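Local atomic coordinates of putative protease (Parabacteroides distasonis ATCC 8503, PDB entry 3KD4), a protein that is of unproven function but is probably an exported hydrolase, tentatively regarded as a protease. Residues A[143-148]-A[201-206]; A[246-251]-A[330-335]; A[457-462]-A[466-471]. All coordinates share one frame; numbering follows the deposited sequence.

Overall arrangement
Three separate regions of one elongated chain are sampled, and they follow one another in sequence without overlap. Contact 1 lies in the N-terminal part, between the eight-stranded mixed sheet and a three-stranded antiparallel sheet. Contact 2 sets helix 244-258 on the five-stranded antiparallel sheet containing strand 327-334, and contact 3 is the hairpin of strands 453-462 and 465-474 in the C-terminal mixed sheet. Centres of contacts 1 and 2 are about 40 Å apart, as are those of 2 and 3, whereas 1 and 3 are about 57 Å apart, on opposite sides of the chain's centre. No sheet is shared, which is consistent with largely independent cores.

Contact 1: residues A[143-148]-A[201-206]; sequences CKVSIS and PHLVAS
L203 stands between V145 and I147, and its side chain can be followed outward step by step. CB acts as a spacer, still 4.9 Å from V145 CG2. The branch at CG lies anti to the backbone N (chi1 176°), and this carries CG and its two methyls toward strand 143-148. Of the two methyls, CD1 is the more remote, passing 4.3 Å from I147 CD1. CD2 does most of the work: it meets V145 CB at 4.0 Å and V145 CG2 at the same range, then I147 CD1 at 4.0 Å on its other flank. L203 thus meets both neighbours tip to tip. Leucine suits this place because its branch, one bond further from the backbone than valine's, reaches across to the opposite strand.

The contact belongs to a beta sandwich-like stacking of two layers. Strand 140-150 is part of the large mixed sheet and strand 202-206 of a small antiparallel one. Their segments run parallel, 1° apart in direction, with axes 9.8 Å from each other, too far for backbone hydrogen bonds, so the two segments meet through apolar side chains and not through the backbone.

I147 holds CG1 anti to its carbonyl carbon (chi1 -60°), which, with the chain extended on to CD1, brings CD1 against A205. There CD1 and A205 CB come to 3.4 Å, tighter than usual for two methyl carbons. A small alanine suits the place because the longer I147 already reaches across, and even its single methyl is pressed closely. C157 of strand 156-160 touches both of these residues, while W179 of strand 174-184 lies against V145. Alternation turns S146 away from the small sheet, and its OG is hydrogen-bonded to E176 OE2.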
loop_
_atom_site.group_PDB
_atom_site.type_symbol
_atom_site.label_atom_id
_atom_site.label_comp_id
_atom_site.label_asym_id
_atom_site.label_seq_id
_atom_site.Cartn_x
_atom_site.Cartn_y
_atom_site.Cartn_z
ATOM N N CYS A 143 -14.350 0.898 -21.137
ATOM C CA CYS A 143 -13.445 -0.091 -20.638
ATOM C C CYS A 143 -14.108 -1.470 -20.830
ATOM O O CYS A 143 -15.186 -1.721 -20.269
ATOM C CB CYS A 143 -13.133 0.169 -19.168
ATOM S SG CYS A 143 -12.050 -1.075 -18.474
ATOM N N LYS A 144 -13.476 -2.311 -21.647
ATOM C CA LYS A 144 -13.913 -3.692 -21.895
ATOM C C LYS A 144 -12.927 -4.639 -21.297
ATOM O O LYS A 144 -11.717 -4.465 -21.481
ATOM C CB LYS A 144 -14.056 -3.969 -23.400
ATOM C CG LYS A 144 -15.244 -3.175 -24.007
ATOM C CD LYS A 144 -15.454 -3.397 -25.510
ATOM C CE LYS A 144 -16.814 -2.784 -25.958
ATOM N NZ LYS A 144 -18.071 -3.513 -25.415
ATOM N N VAL A 145 -13.423 -5.577 -20.504
ATOM C CA VAL A 145 -12.570 -6.588 -19.868
ATOM C C VAL A 145 -13.170 -7.941 -20.127
ATOM O O VAL A 145 -14.421 -8.108 -20.144
ATOM C CB VAL A 145 -12.339 -6.349 -18.342
ATOM C CG1 VAL A 145 -11.455 -5.113 -18.159
ATOM C CG2 VAL A 145 -13.683 -6.180 -17.544
ATOM N N SER A 146 -12.284 -8.910 -20.354
ATOM C CA SER A 146 -12.678 -10.228 -20.816
ATOM C C SER A 146 -11.804 -11.283 -20.174
ATOM O O SER A 146 -10.591 -11.099 -20.073
ATOM C CB SER A 146 -12.442 -10.272 -22.338
ATOM O OG SER A 146 -12.722 -11.511 -22.850
ATOM N N ILE A 147 -12.400 -12.384 -19.737
ATOM C CA ILE A 147 -11.619 -13.528 -19.196
ATOM C C ILE A 147 -12.040 -14.783 -19.939
ATOM O O ILE A 147 -13.232 -14.998 -20.093
ATOM C CB ILE A 147 -11.882 -13.732 -17.709
ATOM C CG1 ILE A 147 -11.488 -12.488 -16.896
ATOM C CG2 ILE A 147 -11.111 -14.989 -17.160
ATOM C CD1 ILE A 147 -12.127 -12.502 -15.420
ATOM N N SER A 148 -11.089 -15.558 -20.464
ATOM C CA SER A 148 -11.389 -16.812 -21.172
ATOM C C SER A 148 -10.600 -17.917 -20.554
ATOM O O SER A 148 -9.396 -17.756 -20.352
ATOM C CB SER A 148 -11.006 -16.722 -22.644
ATOM O OG SER A 148 -11.653 -15.639 -23.234
ATOM N N PRO A 201 -13.581 0.918 -9.643
ATOM C CA PRO A 201 -13.844 -0.400 -10.257
ATOM C C PRO A 201 -12.602 -1.271 -10.361
ATOM O O PRO A 201 -11.541 -0.798 -10.773
ATOM C CB PRO A 201 -14.453 -0.066 -11.633
ATOM C CG PRO A 201 -14.601 1.369 -11.696
ATOM C CD PRO A 201 -14.066 2.032 -10.470
ATOM N N HIS A 202 -12.726 -2.517 -9.916
ATOM C CA HIS A 202 -11.661 -3.480 -9.968
ATOM C C HIS A 202 -12.255 -4.811 -10.409
ATOM O O HIS A 202 -13.303 -5.232 -9.883
ATOM C CB HIS A 202 -11.073 -3.755 -8.580
ATOM C CG HIS A 202 -9.993 -2.830 -8.167
ATOM N ND1 HIS A 202 -10.247 -1.538 -7.751
ATOM C CD2 HIS A 202 -8.660 -3.031 -7.997
ATOM C CE1 HIS A 202 -9.107 -0.965 -7.391
ATOM N NE2 HIS A 202 -8.130 -1.847 -7.537
ATOM N N LEU A 203 -11.548 -5.504 -11.298
ATOM C CA LEU A 203 -11.922 -6.865 -11.691
ATOM C C LEU A 203 -11.050 -7.816 -10.874
ATOM O O LEU A 203 -9.808 -7.711 -10.898
ATOM C CB LEU A 203 -11.695 -7.062 -13.186
ATOM C CG LEU A 203 -11.951 -8.467 -13.744
ATOM C CD1 LEU A 203 -13.467 -8.788 -13.608
ATOM C CD2 LEU A 203 -11.448 -8.581 -15.179
ATOM N N VAL A 204 -11.689 -8.738 -10.158
ATOM C CA VAL A 204 -10.998 -9.762 -9.372
ATOM C C VAL A 204 -11.525 -11.111 -9.815
ATOM O O VAL A 204 -12.736 -11.312 -9.925
ATOM C CB VAL A 204 -11.205 -9.554 -7.856
ATOM C CG1 VAL A 204 -10.460 -10.641 -7.005
ATOM C CG2 VAL A 204 -10.799 -8.118 -7.485
ATOM N N ALA A 205 -10.602 -12.025 -10.094
ATOM C CA ALA A 205 -10.966 -13.320 -10.650
ATOM C C ALA A 205 -9.873 -14.327 -10.403
ATOM O O ALA A 205 -8.665 -13.985 -10.292
ATOM C CB ALA A 205 -11.285 -13.221 -12.193
ATOM N N SER A 206 -10.290 -15.591 -10.365
ATOM C CA SER A 206 -9.400 -16.693 -10.048
ATOM C C SER A 206 -9.893 -17.996 -10.632
ATOM O O SER A 206 -11.095 -18.264 -10.613
ATOM C CB SER A 206 -9.317 -16.839 -8.519
ATOM O OG SER A 206 -8.603 -17.982 -8.120
#

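Contact 2: residues A[246-251]-A[330-335]; sequences EKVNII and VKATVD
V248 and V334 meet through one methyl each, with V248 CG2 and V334 CG2 only 3.4 Å apart, shorter than carbons normally approach. The two side chains cross obliquely, and both have the same first torsion. In V248, on the helix, chi1 of 172° sets CG1 anti to the backbone N and leaves CG2 beside that nitrogen, directed at the strand, where V334 and A332 lie. In V334, chi1 of 171° again puts CG2 beside the backbone N, where it faces the helix, while CG1 stays 5.1 Å from V248 CG2.

Valine suits both places for different reasons. On the helix it is short, with its branch close to the backbone, and offers a compact knob with little rotational freedom; on the strand a beta-branched residue is compatible with the extended backbone. A332, two residues before V334 on the same face, makes a looser contact, its CB lying 4.5 Å from V248 CG2. Its small side chain lets the helix come near, the alpha carbons of V248 and A332 being 7.9 Å apart.

This is a helix laid against an antiparallel sheet, an alpha/beta layering that recalls transglutaminase-like folds. I303 of the loop after helix 287-300 touches V248 and A332 alike. Q339 and L341, on the adjoining strand 337-341, also reach V248, while I251, one helical turn further on, packs against helices 228-238 and 287-300.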
loop_
_atom_site.group_PDB
_atom_site.type_symbol
_atom_site.label_atom_id
_atom_site.label_comp_id
_atom_site.label_asym_id
_atom_site.label_seq_id
_atom_site.Cartn_x
_atom_site.Cartn_y
_atom_site.Cartn_z
ATOM N N GLU A 246 11.735 -13.539 24.213
ATOM C CA GLU A 246 13.122 -13.239 23.904
ATOM C C GLU A 246 13.468 -13.956 22.596
ATOM O O GLU A 246 14.134 -13.407 21.751
ATOM C CB GLU A 246 14.053 -13.701 25.047
ATOM C CG GLU A 246 15.513 -13.422 24.746
ATOM C CD GLU A 246 16.469 -13.854 25.851
ATOM O OE1 GLU A 246 16.035 -13.983 27.023
ATOM O OE2 GLU A 246 17.661 -14.075 25.530
ATOM N N LYS A 247 12.990 -15.185 22.447
ATOM C CA LYS A 247 13.248 -15.947 21.238
ATOM C C LYS A 247 12.689 -15.265 19.998
ATOM O O LYS A 247 13.370 -15.197 18.963
ATOM C CB LYS A 247 12.672 -17.342 21.348
ATOM C CG LYS A 247 13.283 -18.202 22.415
ATOM C CD LYS A 247 12.634 -19.549 22.326
ATOM C CE LYS A 247 13.231 -20.569 23.252
ATOM N NZ LYS A 247 12.547 -21.870 22.951
ATOM N N VAL A 248 11.458 -14.767 20.088
ATOM C CA VAL A 248 10.858 -14.024 18.971
ATOM C C VAL A 248 11.732 -12.802 18.657
ATOM O O VAL A 248 12.065 -12.530 17.499
ATOM C CB VAL A 248 9.374 -13.587 19.260
ATOM C CG1 VAL A 248 8.851 -12.636 18.146
ATOM C CG2 VAL A 248 8.455 -14.818 19.448
ATOM N N ASN A 249 12.131 -12.076 19.689
ATOM C CA ASN A 249 12.934 -10.865 19.474
ATOM C C ASN A 249 14.257 -11.151 18.796
ATOM O O ASN A 249 14.662 -10.426 17.902
ATOM C CB ASN A 249 13.192 -10.157 20.793
ATOM C CG ASN A 249 11.910 -9.736 21.494
ATOM O OD1 ASN A 249 10.837 -9.632 20.873
ATOM N ND2 ASN A 249 12.022 -9.475 22.795
ATOM N N ILE A 250 14.918 -12.216 19.221
ATOM C CA ILE A 250 16.196 -12.603 18.635
ATOM C C ILE A 250 16.018 -12.897 17.133
ATOM O O ILE A 250 16.751 -12.357 16.290
ATOM C CB ILE A 250 16.802 -13.816 19.383
ATOM C CG1 ILE A 250 17.301 -13.385 20.778
ATOM C CG2 ILE A 250 17.956 -14.431 18.570
ATOM C CD1 ILE A 250 17.681 -14.552 21.737
ATOM N N ILE A 251 14.992 -13.674 16.792
ATOM C CA ILE A 251 14.775 -14.083 15.409
ATOM C C ILE A 251 14.372 -12.873 14.548
ATOM O O ILE A 251 14.983 -12.595 13.513
ATOM C CB ILE A 251 13.736 -15.218 15.296
ATOM C CG1 ILE A 251 14.197 -16.476 16.061
ATOM C CG2 ILE A 251 13.421 -15.539 13.800
ATOM C CD1 ILE A 251 15.464 -17.119 15.545
ATOM N N VAL A 330 3.328 -12.297 9.730
ATOM C CA VAL A 330 3.530 -13.549 10.401
ATOM C C VAL A 330 2.859 -13.443 11.766
ATOM O O VAL A 330 3.000 -12.438 12.469
ATOM C CB VAL A 330 5.025 -13.863 10.522
ATOM C CG1 VAL A 330 5.290 -15.152 11.350
ATOM C CG2 VAL A 330 5.642 -13.979 9.117
ATOM N N LYS A 331 2.111 -14.480 12.115
ATOM C CA LYS A 331 1.514 -14.634 13.427
ATOM C C LYS A 331 2.459 -15.514 14.259
ATOM O O LYS A 331 2.873 -16.572 13.785
ATOM C CB LYS A 331 0.157 -15.334 13.233
ATOM C CG LYS A 331 -0.499 -15.924 14.427
ATOM C CD LYS A 331 -1.919 -16.428 14.065
ATOM C CE LYS A 331 -1.974 -17.725 13.255
ATOM N NZ LYS A 331 -2.091 -18.960 14.081
ATOM N N ALA A 332 2.788 -15.083 15.483
ATOM C CA ALA A 332 3.606 -15.878 16.422
ATOM C C ALA A 332 2.851 -16.044 17.736
ATOM O O ALA A 332 2.380 -15.074 18.315
ATOM C CB ALA A 332 4.944 -15.224 16.683
ATOM N N THR A 333 2.723 -17.278 18.197
ATOM C CA THR A 333 2.029 -17.538 19.462
ATOM C C THR A 333 3.063 -17.617 20.578
ATOM O O THR A 333 3.891 -18.518 20.574
ATOM C CB THR A 333 1.253 -18.832 19.400
ATOM O OG1 THR A 333 0.396 -18.773 18.262
ATOM C CG2 THR A 333 0.412 -19.042 20.683
ATOM N N VAL A 334 3.025 -16.648 21.487
ATOM C CA VAL A 334 4.021 -16.494 22.540
ATOM C C VAL A 334 3.304 -16.681 23.886
ATOM O O VAL A 334 2.446 -15.863 24.252
ATOM C CB VAL A 334 4.670 -15.104 22.443
ATOM C CG1 VAL A 334 5.569 -14.809 23.654
ATOM C CG2 VAL A 334 5.429 -14.950 21.078
ATOM N N ASP A 335 3.609 -17.770 24.594
ATOM C CA ASP A 335 2.903 -18.081 25.860
ATOM C C ASP A 335 1.370 -18.011 25.667
ATOM O O ASP A 335 0.656 -17.354 26.422
ATOM C CB ASP A 335 3.336 -17.126 26.980
ATOM C CG ASP A 335 4.828 -17.032 27.126
ATOM O OD1 ASP A 335 5.522 -18.083 27.026
ATOM O OD2 ASP A 335 5.321 -15.902 27.365
#

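Contact 3: residues A[457-462]-A[466-471]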
loop_
_atom_site.group_PDB
_atom_site.type_symbol
_atom_site.label_atom_id
_atom_site.label_comp_id
_atom_site.label_asym_id
_atom_site.label_seq_id
_atom_site.Cartn_x
_atom_site.Cartn_y
_atom_site.Cartn_z
ATOM N N ARG A 457 -4.976 21.165 26.007
ATOM C CA ARG A 457 -3.745 21.809 26.419
ATOM C C ARG A 457 -3.946 22.351 27.832
ATOM O O ARG A 457 -4.925 23.065 28.103
ATOM C CB ARG A 457 -3.396 22.956 25.481
ATOM C CG ARG A 457 -2.075 23.583 25.789
ATOM C CD ARG A 457 -1.829 24.778 24.907
ATOM N NE ARG A 457 -2.497 25.973 25.397
ATOM C CZ ARG A 457 -2.392 27.177 24.840
ATOM N NH1 ARG A 457 -1.663 27.351 23.744
ATOM N NH2 ARG A 457 -2.999 28.226 25.395
ATOM N N THR A 458 -3.042 21.990 28.733
ATOM C CA THR A 458 -3.076 22.564 30.068
ATOM C C THR A 458 -1.748 23.259 30.283
ATOM O O THR A 458 -0.718 22.802 29.793
ATOM C CB THR A 458 -3.252 21.503 31.149
ATOM O OG1 THR A 458 -2.142 20.618 31.076
ATOM C CG2 THR A 458 -4.508 20.720 30.951
ATOM N N ILE A 459 -1.772 24.371 31.012
ATOM C CA ILE A 459 -0.563 25.153 31.270
ATOM C C ILE A 459 -0.564 25.392 32.779
ATOM O O ILE A 459 -1.527 25.975 33.324
ATOM C CB ILE A 459 -0.565 26.485 30.532
ATOM C CG1 ILE A 459 -0.593 26.274 29.006
ATOM C CG2 ILE A 459 0.639 27.312 30.972
ATOM C CD1 ILE A 459 -0.741 27.602 28.187
ATOM N N THR A 460 0.481 24.906 33.445
ATOM C CA THR A 460 0.529 24.935 34.896
ATOM C C THR A 460 1.891 25.408 35.402
ATOM O O THR A 460 2.894 24.700 35.303
ATOM C CB THR A 460 0.226 23.567 35.484
ATOM O OG1 THR A 460 1.240 22.653 35.075
ATOM C CG2 THR A 460 -1.131 23.064 35.011
ATOM N N PRO A 461 1.928 26.641 35.927
ATOM C CA PRO A 461 3.177 27.110 36.534
ATOM C C PRO A 461 3.531 26.230 37.729
ATOM O O PRO A 461 2.641 25.860 38.490
ATOM C CB PRO A 461 2.836 28.532 36.992
ATOM C CG PRO A 461 1.786 28.965 36.050
ATOM C CD PRO A 461 0.942 27.724 35.809
ATOM N N ARG A 462 4.808 25.867 37.844
ATOM C CA ARG A 462 5.309 25.058 38.962
ATOM C C ARG A 462 6.687 25.547 39.396
ATOM O O ARG A 462 7.697 25.172 38.790
ATOM C CB ARG A 462 5.445 23.598 38.560
ATOM C CG ARG A 462 4.166 22.940 38.160
ATOM C CD ARG A 462 4.367 21.459 38.034
ATOM N NE ARG A 462 3.169 20.825 37.506
ATOM C CZ ARG A 462 2.044 20.627 38.194
ATOM N NH1 ARG A 462 1.926 21.018 39.465
ATOM N NH2 ARG A 462 1.013 20.034 37.595
ATOM N N ILE A 466 7.216 26.166 34.010
ATOM C CA ILE A 466 5.835 26.035 33.578
ATOM C C ILE A 466 5.732 24.714 32.825
ATOM O O ILE A 466 6.541 24.432 31.930
ATOM C CB ILE A 466 5.424 27.164 32.644
ATOM C CG1 ILE A 466 5.572 28.511 33.358
ATOM C CG2 ILE A 466 3.987 26.933 32.104
ATOM C CD1 ILE A 466 5.771 29.669 32.357
ATOM N N GLU A 467 4.747 23.912 33.220
ATOM C CA GLU A 467 4.484 22.659 32.572
ATOM C C GLU A 467 3.342 22.797 31.596
ATOM O O GLU A 467 2.231 23.155 31.984
ATOM C CB GLU A 467 4.109 21.614 33.604
ATOM C CG GLU A 467 3.838 20.261 32.976
ATOM C CD GLU A 467 3.091 19.334 33.904
ATOM O OE1 GLU A 467 2.013 19.751 34.436
ATOM O OE2 GLU A 467 3.560 18.185 34.061
ATOM N N VAL A 468 3.592 22.449 30.340
ATOM C CA VAL A 468 2.538 22.467 29.350
ATOM C C VAL A 468 2.266 21.044 28.910
ATOM O O VAL A 468 3.180 20.394 28.417
ATOM C CB VAL A 468 2.947 23.321 28.136
ATOM C CG1 VAL A 468 1.798 23.353 27.099
ATOM C CG2 VAL A 468 3.326 24.722 28.579
ATOM N N VAL A 469 1.032 20.553 29.067
ATOM C CA VAL A 469 0.691 19.199 28.574
ATOM C C VAL A 469 -0.289 19.292 27.392
ATOM O O VAL A 469 -1.362 19.872 27.510
ATOM C CB VAL A 469 0.113 18.286 29.686
ATOM C CG1 VAL A 469 -0.178 16.869 29.151
ATOM C CG2 VAL A 469 1.049 18.230 30.902
ATOM N N ARG A 470 0.102 18.740 26.252
ATOM C CA ARG A 470 -0.793 18.638 25.098
ATOM C C ARG A 470 -1.173 17.183 24.889
ATOM O O ARG A 470 -0.293 16.330 24.890
ATOM C CB ARG A 470 -0.109 19.171 23.837
ATOM C CG ARG A 470 0.468 20.589 23.972
ATOM C CD ARG A 470 0.963 21.060 22.638
ATOM N NE ARG A 470 -0.185 21.382 21.799
ATOM C CZ ARG A 470 -0.278 21.148 20.498
ATOM N NH1 ARG A 470 0.693 20.543 19.838
ATOM N NH2 ARG A 470 -1.372 21.521 19.862
ATOM N N THR A 471 -2.470 16.915 24.717
ATOM C CA THR A 471 -2.986 15.594 24.387
ATOM C C THR A 471 -3.892 15.610 23.147
ATOM O O THR A 471 -4.590 16.619 22.862
ATOM C CB THR A 471 -3.794 14.984 25.563
ATOM O OG1 THR A 471 -5.069 15.632 25.651
ATOM C CG2 THR A 471 -3.047 15.173 26.890
HETATM O O HOH W 1 -0.027 21.573 32.633
#
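Strands 457-462 and 466-471 form an antiparallel beta hairpin within the C-terminal mixed sheet. Its ladder has T458-V469 and T460-E467 as hydrogen-bonded pairs, with I459-V468 between them as a non-hydrogen-bonded pair. T458 N reaches V469 O at 3.0 Å in the carbonyl plane, whereas E467 N approaches T460 O from above that plane, though the bond is nearly straight (173°).

T458, T460, V469 and E467 share one face; the first three are beta-branched, which suits an extended backbone. T458 OG1, set between its backbone N and carbonyl carbon (chi1 61°), gives its proton to a water at 2.8 Å. That water donates to E467 O, which links the two strands; a further bond from T460 OG1 is doubtful, T460 having a second conformer.

E467 extends alongside T460, and its OE1 takes weak hydrogen bonds from R462 NH2 (3.3 Å) and NE in a salt bridge. The guanidinium edge meets a carboxylate turned 83° to it. An alanine in place of E467 would probably leave the R462 guanidinium without its anionic mate and freer to turn.

On the other face the side chains of I459 and I466 cross, their CG2 methyls 3.6 Å apart. L502 of strand 501-505 touches I459 and V468, and F504 touches I466; R457 NH1 bonds N499 O, R470 NH2 bonds W494 O of helix 481-495, and strand 423-433 flanks strand 465-474.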